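Local coordinates for 3-hydroxyisobutyrate dehydrogenase family protein (Geobacter sulfurreducens, PDB 3PDU), which probably reduces succinic semialdehyde to gamma-hydroxybutyrate with an NADP cofactor, as a member of the beta-hydroxyacid dehydrogenase family, at residues A[90-95]-A[117-122]. Residues are numbered along the deposited sequence; the frame is centred on the assembly and turned at random.
With NAP (NADP nicotinamide-adenine-dinucleotide phosphate), chain I.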
loop_
_atom_site.group_PDB
_atom_site.type_symbol
_atom_site.label_atom_id
_atom_site.label_comp_id
_atom_site.label_asym_id
_atom_site.label_seq_id
_atom_site.Cartn_x
_atom_site.Cartn_y
_atom_site.Cartn_z
ATOM N N GLY A 90 -20.805 -31.211 -23.644
ATOM C CA GLY A 90 -20.434 -29.915 -23.100
ATOM C C GLY A 90 -19.620 -29.960 -21.820
ATOM O O GLY A 90 -19.787 -30.853 -20.985
ATOM N N TYR A 91 -18.757 -28.968 -21.651
ATOM C CA TYR A 91 -18.001 -28.811 -20.418
ATOM C C TYR A 91 -18.216 -27.388 -19.932
ATOM O O TYR A 91 -17.962 -26.440 -20.672
ATOM C CB TYR A 91 -16.510 -29.078 -20.675
ATOM C CG TYR A 91 -15.665 -29.107 -19.422
ATOM C CD1 TYR A 91 -15.941 -30.004 -18.408
ATOM C CD2 TYR A 91 -14.586 -28.236 -19.256
ATOM C CE1 TYR A 91 -15.177 -30.047 -17.259
ATOM C CE2 TYR A 91 -13.806 -28.272 -18.100
ATOM C CZ TYR A 91 -14.115 -29.185 -17.107
ATOM O OH TYR A 91 -13.371 -29.251 -15.948
ATOM N N ILE A 92 -18.747 -27.239 -18.720
ATOM C CA ILE A 92 -19.027 -25.926 -18.158
ATOM C C ILE A 92 -18.171 -25.754 -16.919
ATOM O O ILE A 92 -18.433 -26.366 -15.888
ATOM C CB ILE A 92 -20.517 -25.768 -17.769
ATOM C CG1 ILE A 92 -21.416 -25.987 -18.995
ATOM C CG2 ILE A 92 -20.770 -24.404 -17.134
ATOM C CD1 ILE A 92 -22.902 -25.891 -18.706
ATOM N N ASP A 93 -17.133 -24.940 -17.023
ATOM C CA ASP A 93 -16.234 -24.763 -15.890
ATOM C C ASP A 93 -16.689 -23.564 -15.086
ATOM O O ASP A 93 -16.651 -22.423 -15.557
ATOM C CB ASP A 93 -14.778 -24.614 -16.362
ATOM C CG ASP A 93 -13.763 -24.838 -15.230
ATOM O OD1 ASP A 93 -14.172 -24.903 -14.052
ATOM O OD2 ASP A 93 -12.555 -24.948 -15.522
ATOM N N MET A 94 -17.149 -23.830 -13.872
ATOM C CA MET A 94 -17.688 -22.782 -13.015
ATOM C C MET A 94 -16.674 -22.338 -11.964
ATOM O O MET A 94 -16.981 -21.507 -11.102
ATOM C CB MET A 94 -18.993 -23.263 -12.373
ATOM C CG MET A 94 -20.030 -23.644 -13.439
ATOM S SD MET A 94 -21.668 -24.072 -12.793
ATOM C CE MET A 94 -22.403 -22.459 -12.579
ATOM N N SER A 95 -15.463 -22.893 -12.050
ATOM C CA SER A 95 -14.352 -22.515 -11.174
ATOM C C SER A 95 -13.968 -21.048 -11.380
ATOM O O SER A 95 -14.036 -20.541 -12.503
ATOM C CB SER A 95 -13.114 -23.367 -11.506
ATOM O OG SER A 95 -13.403 -24.750 -11.550
ATOM N N LEU A 117 -18.213 -23.717 -22.077
ATOM C CA LEU A 117 -18.764 -22.498 -21.507
ATOM C C LEU A 117 -18.091 -22.275 -20.169
ATOM O O LEU A 117 -17.950 -23.219 -19.390
ATOM C CB LEU A 117 -20.270 -22.693 -21.281
ATOM C CG LEU A 117 -21.093 -21.497 -20.814
ATOM C CD1 LEU A 117 -21.296 -20.536 -21.980
ATOM C CD2 LEU A 117 -22.444 -21.982 -20.284
ATOM N N GLU A 118 -17.656 -21.049 -19.887
ATOM C CA GLU A 118 -17.191 -20.750 -18.537
ATOM C C GLU A 118 -18.391 -20.159 -17.819
ATOM O O GLU A 118 -19.205 -19.473 -18.436
ATOM C CB GLU A 118 -16.004 -19.775 -18.548
ATOM C CG GLU A 118 -16.344 -18.357 -19.024
ATOM C CD GLU A 118 -15.166 -17.394 -18.923
ATOM O OE1 GLU A 118 -14.094 -17.800 -18.424
ATOM O OE2 GLU A 118 -15.310 -16.226 -19.349
ATOM N N ALA A 119 -18.537 -20.450 -16.535
ATOM C CA ALA A 119 -19.659 -19.894 -15.792
ATOM C C ALA A 119 -19.345 -19.740 -14.306
ATOM O O ALA A 119 -20.000 -20.361 -13.459
ATOM C CB ALA A 119 -20.912 -20.743 -16.000
ATOM N N PRO A 120 -18.353 -18.895 -13.979
ATOM C CA PRO A 120 -18.053 -18.664 -12.563
ATOM C C PRO A 120 -19.261 -17.990 -11.908
ATOM O O PRO A 120 -20.119 -17.442 -12.604
ATOM C CB PRO A 120 -16.843 -17.716 -12.603
ATOM C CG PRO A 120 -16.939 -17.026 -13.956
ATOM C CD PRO A 120 -17.534 -18.054 -14.879
ATOM N N VAL A 121 -19.342 -18.037 -10.588
ATOM C CA VAL A 121 -20.525 -17.536 -9.912
ATOM C C VAL A 121 -20.222 -16.496 -8.838
ATOM O O VAL A 121 -19.135 -16.470 -8.261
ATOM C CB VAL A 121 -21.315 -18.692 -9.266
ATOM C CG1 VAL A 121 -21.673 -19.747 -10.309
ATOM C CG2 VAL A 121 -20.522 -19.315 -8.104
ATOM N N SER A 122 -21.199 -15.639 -8.570
ATOM C CA SER A 122 -21.121 -14.741 -7.430
ATOM C C SER A 122 -22.132 -15.251 -6.397
ATOM O O SER A 122 -23.296 -15.490 -6.725
ATOM C CB SER A 122 -21.439 -13.305 -7.874
ATOM O OG SER A 122 -21.376 -12.399 -6.789
HETATM P PA NAP I . -12.961 -25.908 -1.904
HETATM O O1A NAP I . -11.594 -25.621 -1.437
HETATM O O2A NAP I . -13.879 -26.334 -0.834
HETATM O O5B NAP I . -12.961 -26.976 -3.089
HETATM C C5B NAP I . -12.002 -27.022 -4.113
HETATM C C4B NAP I . -12.324 -28.228 -4.995
HETATM O O4B NAP I . -11.312 -28.356 -5.985
HETATM C C3B NAP I . -12.336 -29.554 -4.221
HETATM O O3B NAP I . -13.269 -30.413 -4.853
HETATM C C2B NAP I . -10.937 -30.096 -4.460
HETATM O O2B NAP I . -10.798 -31.495 -4.435
HETATM C C1B NAP I . -10.723 -29.626 -5.883
HETATM N N9A NAP I . -9.306 -29.560 -6.256
HETATM C C8A NAP I . -8.338 -28.714 -5.786
HETATM N N7A NAP I . -7.183 -29.018 -6.435
HETATM C C5A NAP I . -7.413 -30.018 -7.308
HETATM C C6A NAP I . -6.599 -30.687 -8.211
HETATM N N6A NAP I . -5.308 -30.355 -8.336
HETATM N N1A NAP I . -7.146 -31.694 -8.971
HETATM C C2A NAP I . -8.481 -32.029 -8.850
HETATM N N3A NAP I . -9.283 -31.358 -7.952
HETATM C C4A NAP I . -8.749 -30.371 -7.197
HETATM O O3 NAP I . -13.434 -24.569 -2.644
HETATM P PN NAP I . -14.867 -23.951 -2.995
HETATM O O1N NAP I . -15.163 -22.912 -1.993
HETATM O O2N NAP I . -15.801 -25.061 -3.313
HETATM O O5D NAP I . -14.426 -23.202 -4.347
HETATM C C5D NAP I . -14.471 -23.804 -5.621
HETATM C C4D NAP I . -14.359 -22.671 -6.633
HETATM O O4D NAP I . -15.469 -21.805 -6.496
HETATM C C3D NAP I . -13.132 -21.809 -6.357
HETATM O O3D NAP I . -12.655 -21.322 -7.602
HETATM C C2D NAP I . -13.667 -20.639 -5.558
HETATM O O2D NAP I . -12.870 -19.470 -5.691
HETATM C C1D NAP I . -15.022 -20.492 -6.239
HETATM N N1N NAP I . -16.067 -19.820 -5.467
HETATM C C2N NAP I . -16.215 -20.050 -4.127
HETATM C C3N NAP I . -17.241 -19.414 -3.421
HETATM C C7N NAP I . -17.451 -19.669 -1.946
HETATM O O7N NAP I . -18.214 -18.749 -1.227
HETATM N N7N NAP I . -16.910 -20.720 -1.325
HETATM C C4N NAP I . -18.108 -18.560 -4.099
HETATM C C5N NAP I . -17.964 -18.348 -5.471
HETATM C C6N NAP I . -16.940 -19.001 -6.149
HETATM P P2B NAP I . -10.383 -32.242 -3.068
HETATM O O1X NAP I . -9.707 -33.505 -3.514
HETATM O O2X NAP I . -9.466 -31.343 -2.267
HETATM O O3X NAP I . -11.614 -32.528 -2.260
HETATM O O HOH W 1 -16.869 -19.336 -9.374
#
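M94 lies along A119 and reaches V121, its CG 4.0 Å from A119 CB and its CE 3.6 Å from V121 CG1. With CG anti to the carbonyl carbon (chi1 -59°) and the chain bent at chi3 (83°), the thioether curls round A119 O, which has no polar partner in the model; M94 CB is 3.3 Å from that oxygen. On one face of the sheet, I92 and L117 lie side by side, pointing the same way, while I92 CG2, anti to its backbone N, touches A119 CB at 3.8 Å. F151 of helix 148-154 covers I92, M94, L117 and A119. Cut back to an alanine here, M94 would lose CG, SD and CE, which is likely to open a gap against A119 CB and V121 CG1 and strip much of the apolar cover from A119 O.

Beneath these side chains, the parallel strands of a Rossmann-type beta-alpha-beta unit are joined by L117 N to Y91 O, D93 N to L117 O and A119 N to D93 O; in the last, at 2.9 Å, the donor sits 40° out of the carbonyl plane. Beyond it a water bridges M94 O and V121 N where the chains part. D93 closes an Asx turn: its OD1 takes S95 N from above the carboxylate plane and S95 OG, at 2.6 Å, on the syn lone pair. E118, on the opposite face from I92 and L117, hydrogen-bonds through OE1 to S102 OG and through OE2 to the backbone N of G165 and A168. V121 CG2 meets NADP C5N at 3.8 Å, so an apolar row bordered by backbone hydrogen bonds ends against the nicotinamide, consistent with a part in positioning that ring.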